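Side-chain contacts in beta-N-acetylglucosaminidase (Thermotoga maritima, PDB 3WO8), which probably hydrolyses terminal non-reducing N-acetyl-D-hexosamine residues in N-acetyl-beta-D-hexosaminides, as a two-subunit member of glycosyl hydrolase family 3: residues B[358-363]-B[383-388]; B[338-343]-B[461-466]; B[30-35]-B[60-65]; B[377-382]-B[394-399]. All coordinates share one frame; numbering follows the deposited sequence.

Contact 1 of 4, residues B[358-363]-B[383-388]; sequences VTLLVP and EIVSRF
Val-358 and Leu-360 of the first strand meet Val-385 of the helix in the beta-alpha-beta unit formed by strand 357-363, helix 374-385 and strand 391-397 of the C-terminal domain. With one residue between them in the strand, the two side chains point to the same face of the sheet, and Val-385, in the C-terminal part of the helix, reaches toward the strand to meet both tip to tip. Its CG1 methyl does most of the touching: it lies 3.8 Å from Val-358 CG2 and 3.9 Å from Leu-360 CD2. Leu-360 also touches nearer the root of the valine, with CD1 4.0 Å from Val-385 CB, so both leucine methyls lie against the valine, CD2 on CG1 and CD1 between CB and CG1. In Val-385 chi1 is 172°, with CG1 lying opposite the backbone N and swung beside the carbonyl carbon, and this turns the methyl toward the strand. Leu-469 of helix 462-471 packs on Val-385, while Phe-412 of strand 411-415 packs on both Val-358 and Leu-360, extending the apolar layer past these three residues. No hydrogen bond links the two segments, and every touching group is a buried aliphatic carbon at ordinary van der Waals distance. Helix and sheet are therefore held here by burial of methyl groups and close fit, with no directional bond to fix the register.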
# COMPACT_ATOMS: atom_id res chain seq x y z
N VAL B 358 13.52 1.02 30.38
CA VAL B 358 12.11 1.01 30.67
C VAL B 358 11.66 -0.40 30.73
O VAL B 358 12.14 -1.22 29.99
CB VAL B 358 11.27 1.65 29.59
CG1 VAL B 358 11.08 3.09 29.90
CG2 VAL B 358 11.92 1.46 28.22
N THR B 359 10.70 -0.68 31.57
CA THR B 359 10.01 -1.92 31.41
C THR B 359 8.62 -1.61 30.85
O THR B 359 7.98 -0.65 31.24
CB THR B 359 10.06 -2.82 32.69
OG1 THR B 359 8.81 -2.91 33.32
CG2 THR B 359 11.13 -2.36 33.65
N LEU B 360 8.19 -2.40 29.88
CA LEU B 360 6.97 -2.15 29.14
C LEU B 360 5.94 -3.17 29.51
O LEU B 360 6.21 -4.38 29.44
CB LEU B 360 7.24 -2.28 27.66
CG LEU B 360 8.43 -1.51 27.12
CD1 LEU B 360 8.54 -1.69 25.61
CD2 LEU B 360 8.22 -0.06 27.43
N LEU B 361 4.77 -2.72 29.93
CA LEU B 361 3.68 -3.65 30.14
C LEU B 361 2.80 -3.50 28.95
O LEU B 361 2.28 -2.44 28.71
CB LEU B 361 2.93 -3.33 31.41
CG LEU B 361 3.85 -3.63 32.58
CD1 LEU B 361 3.51 -2.73 33.74
CD2 LEU B 361 3.73 -5.08 32.95
N VAL B 362 2.68 -4.56 28.17
CA VAL B 362 2.03 -4.47 26.89
C VAL B 362 0.97 -5.53 26.85
O VAL B 362 1.27 -6.69 27.05
CB VAL B 362 3.03 -4.72 25.76
CG1 VAL B 362 2.31 -4.88 24.42
CG2 VAL B 362 4.04 -3.60 25.71
N PRO B 363 -0.27 -5.16 26.56
CA PRO B 363 -1.33 -6.16 26.53
C PRO B 363 -1.15 -7.19 25.43
O PRO B 363 -0.66 -6.89 24.36
CB PRO B 363 -2.60 -5.35 26.27
CG PRO B 363 -2.21 -3.93 26.25
CD PRO B 363 -0.73 -3.84 26.11
N GLU B 383 9.45 -2.46 19.60
CA GLU B 383 10.37 -1.88 18.56
C GLU B 383 10.28 -0.34 18.50
O GLU B 383 11.27 0.33 18.22
CB GLU B 383 10.20 -2.53 17.17
CG GLU B 383 9.59 -1.69 16.07
CD GLU B 383 10.62 -0.80 15.33
OE1 GLU B 383 11.77 -1.21 15.07
OE2 GLU B 383 10.26 0.33 14.98
N ILE B 384 9.11 0.20 18.83
CA ILE B 384 8.91 1.64 18.80
C ILE B 384 9.66 2.27 19.96
O ILE B 384 10.48 3.14 19.78
CB ILE B 384 7.40 2.02 18.90
CG1 ILE B 384 6.61 1.51 17.68
CG2 ILE B 384 7.24 3.53 19.01
CD1 ILE B 384 5.11 1.55 17.88
N VAL B 385 9.40 1.76 21.15
CA VAL B 385 10.05 2.25 22.33
C VAL B 385 11.56 2.03 22.26
O VAL B 385 12.33 2.82 22.81
CB VAL B 385 9.45 1.59 23.56
CG1 VAL B 385 10.25 1.95 24.79
CG2 VAL B 385 7.99 2.01 23.70
N SER B 386 12.00 0.97 21.58
CA SER B 386 13.44 0.74 21.45
C SER B 386 14.12 1.92 20.79
O SER B 386 15.32 2.03 20.86
CB SER B 386 13.74 -0.50 20.63
OG SER B 386 13.94 -0.18 19.26
N ARG B 387 13.36 2.78 20.11
CA ARG B 387 13.98 3.92 19.43
C ARG B 387 14.44 5.00 20.39
O ARG B 387 15.26 5.82 20.04
CB ARG B 387 13.06 4.51 18.36
CG ARG B 387 12.81 3.54 17.23
CD ARG B 387 12.03 4.11 16.05
NE ARG B 387 12.31 3.20 14.95
CZ ARG B 387 13.33 3.32 14.10
NH1 ARG B 387 13.49 2.39 13.18
NH2 ARG B 387 14.18 4.38 14.13
N PHE B 388 13.91 4.96 21.61
CA PHE B 388 14.23 5.93 22.66
C PHE B 388 14.85 5.36 23.95
O PHE B 388 15.08 6.11 24.89
CB PHE B 388 12.94 6.61 23.09
CG PHE B 388 12.09 7.08 21.95
CD1 PHE B 388 12.28 8.34 21.42
CD2 PHE B 388 11.09 6.27 21.43
CE1 PHE B 388 11.49 8.78 20.37
CE2 PHE B 388 10.29 6.71 20.39
CZ PHE B 388 10.50 7.97 19.85

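Contact 2 of 4, residues B[338-343]-B[461-466]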
# COMPACT_ATOMS: atom_id res chain seq x y z
N ASP B 338 1.09 14.61 12.16
CA ASP B 338 0.63 15.78 12.89
C ASP B 338 -0.71 15.50 13.44
O ASP B 338 -0.97 15.84 14.62
CB ASP B 338 0.54 17.02 12.00
CG ASP B 338 1.86 17.40 11.42
OD1 ASP B 338 2.87 17.36 12.14
OD2 ASP B 338 1.88 17.72 10.24
N VAL B 339 -1.57 14.88 12.62
CA VAL B 339 -2.91 14.55 13.09
C VAL B 339 -2.81 13.69 14.33
O VAL B 339 -3.56 13.86 15.27
CB VAL B 339 -3.70 13.82 12.01
CG1 VAL B 339 -4.98 13.24 12.59
CG2 VAL B 339 -4.02 14.77 10.90
N SER B 340 -1.84 12.78 14.36
CA SER B 340 -1.74 11.85 15.46
C SER B 340 -1.26 12.57 16.70
O SER B 340 -1.85 12.39 17.79
CB SER B 340 -0.80 10.70 15.15
OG SER B 340 -0.78 10.43 13.75
N MET B 341 -0.20 13.36 16.53
CA MET B 341 0.34 14.18 17.62
C MET B 341 -0.76 14.98 18.31
O MET B 341 -0.94 14.90 19.53
CB MET B 341 1.40 15.15 17.11
CG MET B 341 2.10 15.92 18.24
SD MET B 341 2.99 14.88 19.45
CE MET B 341 2.12 14.92 21.01
N LYS B 342 -1.53 15.70 17.49
CA LYS B 342 -2.51 16.67 18.00
C LYS B 342 -3.61 16.03 18.84
O LYS B 342 -4.25 16.71 19.65
CB LYS B 342 -3.12 17.46 16.84
CG LYS B 342 -4.14 18.52 17.26
CD LYS B 342 -4.08 19.79 16.39
CE LYS B 342 -5.22 20.78 16.70
NZ LYS B 342 -6.42 20.61 15.82
N ALA B 343 -3.84 14.73 18.65
CA ALA B 343 -4.88 14.05 19.42
C ALA B 343 -4.41 13.54 20.80
O ALA B 343 -5.22 13.01 21.58
CB ALA B 343 -5.47 12.91 18.60
N LYS B 461 -2.28 2.94 17.16
CA LYS B 461 -1.36 2.97 16.05
C LYS B 461 0.08 3.34 16.42
O LYS B 461 0.34 4.15 17.30
CB LYS B 461 -1.87 3.84 14.87
CG LYS B 461 -3.28 3.55 14.33
CD LYS B 461 -3.63 2.10 14.05
CE LYS B 461 -3.54 1.75 12.58
NZ LYS B 461 -3.89 0.31 12.48
N PRO B 462 1.03 2.69 15.76
CA PRO B 462 2.37 3.00 16.06
C PRO B 462 2.65 4.49 16.10
O PRO B 462 3.26 4.96 17.05
CB PRO B 462 3.12 2.32 14.93
CG PRO B 462 2.38 1.03 14.85
CD PRO B 462 0.92 1.42 15.02
N ILE B 463 2.19 5.21 15.08
CA ILE B 463 2.56 6.62 14.94
C ILE B 463 2.18 7.43 16.18
O ILE B 463 2.91 8.30 16.64
CB ILE B 463 1.97 7.24 13.66
CG1 ILE B 463 2.53 8.65 13.41
CG2 ILE B 463 0.47 7.33 13.76
CD1 ILE B 463 4.01 8.82 13.67
N SER B 464 1.06 7.09 16.78
CA SER B 464 0.61 7.87 17.93
C SER B 464 1.52 7.65 19.10
O SER B 464 1.94 8.59 19.73
CB SER B 464 -0.83 7.51 18.25
OG SER B 464 -1.62 7.68 17.06
N ILE B 465 1.86 6.39 19.37
CA ILE B 465 2.81 6.02 20.44
C ILE B 465 4.19 6.63 20.16
O ILE B 465 4.80 7.20 21.04
CB ILE B 465 2.90 4.48 20.61
CG1 ILE B 465 1.55 3.95 21.05
CG2 ILE B 465 3.90 4.11 21.67
CD1 ILE B 465 1.50 2.49 21.41
N TYR B 466 4.67 6.54 18.92
CA TYR B 466 5.94 7.12 18.58
C TYR B 466 5.94 8.62 18.85
O TYR B 466 6.80 9.12 19.59
CB TYR B 466 6.20 6.89 17.11
CG TYR B 466 7.51 7.42 16.60
CD1 TYR B 466 8.70 6.83 16.94
CD2 TYR B 466 7.54 8.49 15.73
CE1 TYR B 466 9.91 7.30 16.45
CE2 TYR B 466 8.74 8.99 15.24
CZ TYR B 466 9.91 8.39 15.60
OH TYR B 466 11.07 8.88 15.11
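Ser-340 of helix 334-342 faces Ile-463 and Ser-464 in the first turn of helix 462-471, and the CA atoms of the two serines, Ser-340 and Ser-464, come within 5.2 Å. The CB of Ser-340 points at the second helix. It lies 3.7 Å from Ser-464 OG and 3.9 Å from Ile-463 CG2, set against both neighbouring side chains at once. One bond further, OG turns to the isoleucine alone: Ile-463 CG2 is 3.3 Å from Ser-340 OG, a snug approach for a hydroxyl and a methyl, and CG1 is 3.8 Å away. The hydroxyl's polar partner lies within its own helix. With chi1 at -29°, OG stays on the side of the backbone N and is hydrogen-bonded to the carbonyl O of Leu-336, one turn earlier, so this buried oxygen is satisfied within its own helix even as it lies against the isoleucine methyl. Ser-464 OG touches just the CB of Ser-340, and no hydrogen bond joins the segments. Tyr-54 of helix 53-66 also packs on Ile-463. The second subunit is close by: its Asn-98 ND2 is hydrogen-bonded to Val-339 O, and its Gly-78 O to Lys-461 NZ. Small residues where two helix backbones draw together, one serine hydroxyl bonded back to its own preceding turn, are familiar in close helix-helix packing; here they join helix 334-342 to the last helix of the C-terminal domain beside the dimer interface.

Contact 3 of 4, residues B[30-35]-B[60-65]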
# COMPACT_ATOMS: atom_id res chain seq x y z
N GLU B 30 20.39 11.65 14.33
CA GLU B 30 21.56 11.87 13.47
C GLU B 30 21.09 12.34 12.09
O GLU B 30 21.60 13.33 11.55
CB GLU B 30 22.39 10.58 13.36
CG GLU B 30 23.68 10.69 12.53
CD GLU B 30 24.41 9.35 12.42
OE1 GLU B 30 24.28 8.54 13.33
OE2 GLU B 30 25.12 9.09 11.43
N VAL B 31 20.08 11.65 11.55
CA VAL B 31 19.56 11.93 10.22
C VAL B 31 19.06 13.35 10.14
O VAL B 31 19.41 14.09 9.21
CB VAL B 31 18.43 10.95 9.85
CG1 VAL B 31 17.68 11.43 8.62
CG2 VAL B 31 18.98 9.55 9.60
N LYS B 32 18.25 13.72 11.11
CA LYS B 32 17.76 15.10 11.26
C LYS B 32 18.91 16.11 11.33
O LYS B 32 18.80 17.20 10.77
CB LYS B 32 16.92 15.27 12.52
CG LYS B 32 15.65 14.43 12.60
CD LYS B 32 14.71 15.01 13.66
CE LYS B 32 13.99 13.97 14.50
NZ LYS B 32 12.98 14.63 15.38
N GLU B 33 19.99 15.75 12.02
CA GLU B 33 21.10 16.68 12.21
C GLU B 33 21.88 16.94 10.92
O GLU B 33 22.11 18.08 10.59
CB GLU B 33 22.00 16.24 13.36
CG GLU B 33 21.36 16.50 14.73
CD GLU B 33 22.07 15.83 15.92
OE1 GLU B 33 21.81 16.24 17.08
OE2 GLU B 33 22.88 14.89 15.75
N ILE B 34 22.23 15.89 10.19
CA ILE B 34 22.84 16.03 8.88
C ILE B 34 21.97 16.92 8.06
O ILE B 34 22.46 17.76 7.35
CB ILE B 34 22.94 14.68 8.13
CG1 ILE B 34 23.93 13.74 8.80
CG2 ILE B 34 23.40 14.88 6.68
CD1 ILE B 34 25.38 14.09 8.52
N ILE B 35 20.66 16.71 8.11
CA ILE B 35 19.76 17.39 7.17
C ILE B 35 19.70 18.88 7.48
O ILE B 35 19.79 19.70 6.56
CB ILE B 35 18.36 16.71 7.08
CG1 ILE B 35 18.48 15.44 6.22
CG2 ILE B 35 17.32 17.62 6.44
CD1 ILE B 35 17.38 14.43 6.44
N MET B 60 8.50 12.51 6.70
CA MET B 60 7.91 13.43 5.71
C MET B 60 7.45 14.69 6.43
O MET B 60 7.54 15.78 5.92
CB MET B 60 6.70 12.77 5.02
CG MET B 60 7.05 11.67 4.03
SD MET B 60 7.82 12.41 2.60
CE MET B 60 7.94 11.02 1.50
N SER B 61 6.92 14.52 7.62
CA SER B 61 6.54 15.66 8.43
C SER B 61 7.73 16.57 8.73
O SER B 61 7.62 17.78 8.67
CB SER B 61 6.00 15.19 9.76
OG SER B 61 5.64 16.31 10.53
N PHE B 62 8.84 15.97 9.10
CA PHE B 62 10.10 16.67 9.29
C PHE B 62 10.55 17.37 8.00
O PHE B 62 10.88 18.55 8.03
CB PHE B 62 11.18 15.71 9.79
CG PHE B 62 12.55 16.30 9.81
CD1 PHE B 62 12.95 17.12 10.85
CD2 PHE B 62 13.43 16.05 8.76
CE1 PHE B 62 14.21 17.68 10.88
CE2 PHE B 62 14.70 16.62 8.77
CZ PHE B 62 15.09 17.42 9.84
N LEU B 63 10.57 16.67 6.88
CA LEU B 63 11.11 17.29 5.68
C LEU B 63 10.23 18.45 5.35
O LEU B 63 10.66 19.49 4.82
CB LEU B 63 11.13 16.34 4.52
CG LEU B 63 12.12 15.22 4.73
CD1 LEU B 63 11.89 14.08 3.74
CD2 LEU B 63 13.54 15.76 4.60
N SER B 64 8.97 18.30 5.70
CA SER B 64 8.00 19.26 5.27
C SER B 64 8.23 20.59 5.98
O SER B 64 8.31 21.64 5.35
CB SER B 64 6.59 18.74 5.54
OG SER B 64 5.64 19.57 4.93
N LYS B 65 8.33 20.53 7.30
CA LYS B 65 8.69 21.67 8.16
C LYS B 65 10.06 22.30 7.85
O LYS B 65 10.22 23.49 8.08
CB LYS B 65 8.66 21.26 9.63
CG LYS B 65 7.28 20.94 10.19
CD LYS B 65 7.31 20.87 11.73
CE LYS B 65 6.69 19.61 12.30
NZ LYS B 65 5.21 19.62 12.14
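Lys-32 lies over a face of the Phe-62 ring in a CH-pi contact, the two side chains running at a slant to one another. CG of the lysine is 4.1 Å from the centroid of the Phe-62 ring and 17° off the ring normal, somewhat toward the rim. CB and CD extend the cover along the same side, with Lys-32 CD 3.9 Å from Phe-62 CE1. The tip of the ring also comes up against the lysine backbone, Phe-62 CZ lying 3.8 Å from Lys-32 CA. Phe-62 gets there because its CG is opposite the backbone N (chi1 171°), which sends the ring out across the groove between the helices. These are helices 29-37 and 53-66 on the outside of the TIM barrel of the N-terminal domain; over residues 30-35 and 60-65 the axes run nearly parallel, at 20°, and approach to 11.7 Å, a wide spacing that the phenylalanine ring spans. The apolar contacts are made by Ile-35. Its CG2 meets the ring at the edge, 3.6 Å from Phe-62 CE2, and the two side chains pass side by side, heading opposite ways. Nearer strand 42-45, Ile-35 CD1 makes the one aliphatic pair, a looser contact with Leu-63 CD2 at 4.5 Å, and both residues also rest on Ile-43 of that strand. Past the ring, Lys-32 NZ forms a long, weak ion pair with Glu-470 OE2 of helix 462-471.

Contact 4 of 4, residues B[377-382]-B[394-399]; sequences DYDQIP and VVRYTV
The guanidinium of Arg-396 receives Asp-379 OD1 at its edge and in its plane, the carboxylate itself turned 71° away. This single oxygen takes both contacts of the salt bridge. The bond from Arg-396 NH2 to Asp-379 OD1 is 3.1 Å long and fairly straight at 159°, and it meets the oxygen nearly head-on to the C-O bond; the one from NH1 to the same oxygen, at 3.3 Å, is weak. Tyr-378 CB lies obliquely to the guanidinium, 3.9 Å from Arg-396 NH2. Bends at chi2 and chi3 curl the arginine chain and carry its head toward the helix. NH2 is also hydrogen-bonded to Pro-363 O and NE to Val-362 O, so backbone carbonyls of the neighbouring strand 357-363 fix the rotation of the guanidinium and present its edge to the aspartate. Further along, the Pro-382 ring crosses Val-394 at about a right angle, its CB and CG each 4.0 Å from Val-394 CG2. Both Asp-379 and Val-394 are exposed, so salt bridge and apolar pair alike lie at the surface. Helix segment 377-382 runs nearly antiparallel, at 161°, to strand segment 394-397, part of an edge strand of the sheet within this chain; strand 357-363 lies beside strand 391-397, parallel to it, completing the beta-alpha-beta unit.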
# COMPACT_ATOMS: atom_id res chain seq x y z
N ASP B 377 -0.64 -4.11 16.54
CA ASP B 377 -0.21 -2.84 17.06
C ASP B 377 0.48 -2.99 18.40
O ASP B 377 1.55 -2.44 18.65
CB ASP B 377 -1.43 -1.91 17.17
CG ASP B 377 -1.85 -1.25 15.83
OD1 ASP B 377 -1.21 -1.46 14.75
OD2 ASP B 377 -2.84 -0.48 15.89
N TYR B 378 -0.12 -3.76 19.29
CA TYR B 378 0.51 -3.97 20.56
C TYR B 378 1.83 -4.68 20.38
O TYR B 378 2.83 -4.29 20.99
CB TYR B 378 -0.37 -4.77 21.50
CG TYR B 378 -1.71 -4.19 21.76
CD1 TYR B 378 -1.91 -2.84 21.81
CD2 TYR B 378 -2.80 -5.03 21.99
CE1 TYR B 378 -3.18 -2.31 22.04
CE2 TYR B 378 -4.06 -4.54 22.26
CZ TYR B 378 -4.25 -3.17 22.28
OH TYR B 378 -5.51 -2.66 22.53
N ASP B 379 1.86 -5.71 19.54
CA ASP B 379 3.13 -6.40 19.24
C ASP B 379 4.26 -5.46 18.82
O ASP B 379 5.45 -5.71 19.05
CB ASP B 379 2.94 -7.40 18.11
CG ASP B 379 2.08 -8.55 18.48
OD1 ASP B 379 1.75 -8.72 19.67
OD2 ASP B 379 1.72 -9.32 17.56
N GLN B 380 3.87 -4.37 18.18
CA GLN B 380 4.83 -3.44 17.59
C GLN B 380 5.44 -2.41 18.58
O GLN B 380 6.43 -1.73 18.26
CB GLN B 380 4.15 -2.74 16.44
CG GLN B 380 4.97 -2.74 15.17
CD GLN B 380 4.17 -2.07 14.10
OE1 GLN B 380 3.01 -2.48 13.86
NE2 GLN B 380 4.72 -1.00 13.48
N ILE B 381 4.86 -2.32 19.77
CA ILE B 381 5.25 -1.31 20.74
C ILE B 381 6.71 -1.43 21.19
O ILE B 381 7.38 -0.41 21.36
CB ILE B 381 4.29 -1.35 21.93
CG1 ILE B 381 2.94 -0.82 21.46
CG2 ILE B 381 4.83 -0.51 23.08
CD1 ILE B 381 1.84 -0.91 22.49
N PRO B 382 7.23 -2.66 21.39
CA PRO B 382 8.61 -2.64 21.87
C PRO B 382 9.62 -2.13 20.87
O PRO B 382 10.52 -1.39 21.24
CB PRO B 382 8.87 -4.08 22.24
CG PRO B 382 7.55 -4.62 22.60
CD PRO B 382 6.61 -3.98 21.59
N VAL B 394 10.36 -6.33 28.42
CA VAL B 394 9.00 -6.43 27.91
C VAL B 394 8.21 -7.52 28.62
O VAL B 394 8.62 -8.69 28.60
CB VAL B 394 9.04 -6.81 26.43
CG1 VAL B 394 7.65 -6.90 25.87
CG2 VAL B 394 9.87 -5.79 25.66
N VAL B 395 7.07 -7.17 29.21
CA VAL B 395 6.18 -8.19 29.71
C VAL B 395 4.79 -8.00 29.17
O VAL B 395 4.27 -6.90 29.16
CB VAL B 395 6.18 -8.36 31.26
CG1 VAL B 395 6.70 -7.13 31.96
CG2 VAL B 395 4.82 -8.73 31.79
N ARG B 396 4.19 -9.11 28.75
CA ARG B 396 2.91 -9.13 28.13
C ARG B 396 1.87 -9.58 29.12
O ARG B 396 1.98 -10.67 29.66
CB ARG B 396 2.96 -10.12 26.97
CG ARG B 396 3.96 -9.79 25.84
CD ARG B 396 3.85 -8.36 25.30
NE ARG B 396 2.61 -8.14 24.56
CZ ARG B 396 2.47 -8.35 23.24
NH1 ARG B 396 3.48 -8.80 22.51
NH2 ARG B 396 1.32 -8.11 22.64
N TYR B 397 0.82 -8.79 29.34
CA TYR B 397 -0.25 -9.19 30.28
C TYR B 397 -1.58 -9.30 29.60
O TYR B 397 -1.75 -8.75 28.52
CB TYR B 397 -0.38 -8.21 31.41
CG TYR B 397 -0.89 -6.86 30.99
CD1 TYR B 397 -0.03 -5.89 30.52
CD2 TYR B 397 -2.23 -6.54 31.10
CE1 TYR B 397 -0.49 -4.64 30.15
CE2 TYR B 397 -2.70 -5.30 30.74
CZ TYR B 397 -1.82 -4.37 30.26
OH TYR B 397 -2.29 -3.15 29.93
N THR B 398 -2.51 -10.02 30.21
CA THR B 398 -3.84 -10.21 29.57
C THR B 398 -4.72 -9.14 30.16
O THR B 398 -4.65 -8.83 31.35
CB THR B 398 -4.46 -11.64 29.68
OG1 THR B 398 -4.63 -12.02 31.04
CG2 THR B 398 -3.55 -12.69 28.99
N VAL B 399 -5.51 -8.52 29.28
CA VAL B 399 -6.20 -7.31 29.61
C VAL B 399 -7.11 -7.55 30.80
O VAL B 399 -7.16 -6.76 31.72
CB VAL B 399 -6.95 -6.76 28.38
CG1 VAL B 399 -8.43 -6.44 28.67
CG2 VAL B 399 -6.24 -5.53 27.88

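In the fold
Contacts 1 and 4 share helix 374-385 and the C-terminal sheet, where strands 357-363 and 391-397 are neighbours. Contact 1 is buried and wholly aliphatic, whereas contact 4, about 8 Å away between centres, reaches the surface and adds a salt bridge. Contact 2 is buried too, but joins two helices through two serines and an isoleucine; its helix 462-471 packs against helix 374-385, as where Pro-462 meets Ile-384, and it alone of the four has the second subunit beside it. Contact 3, partly buried, belongs to the barrel domain and mixes a lysine-covered ring with aliphatic packing. It reaches contact 2 through a long, weak ion pair between Lys-65 and Asp-338.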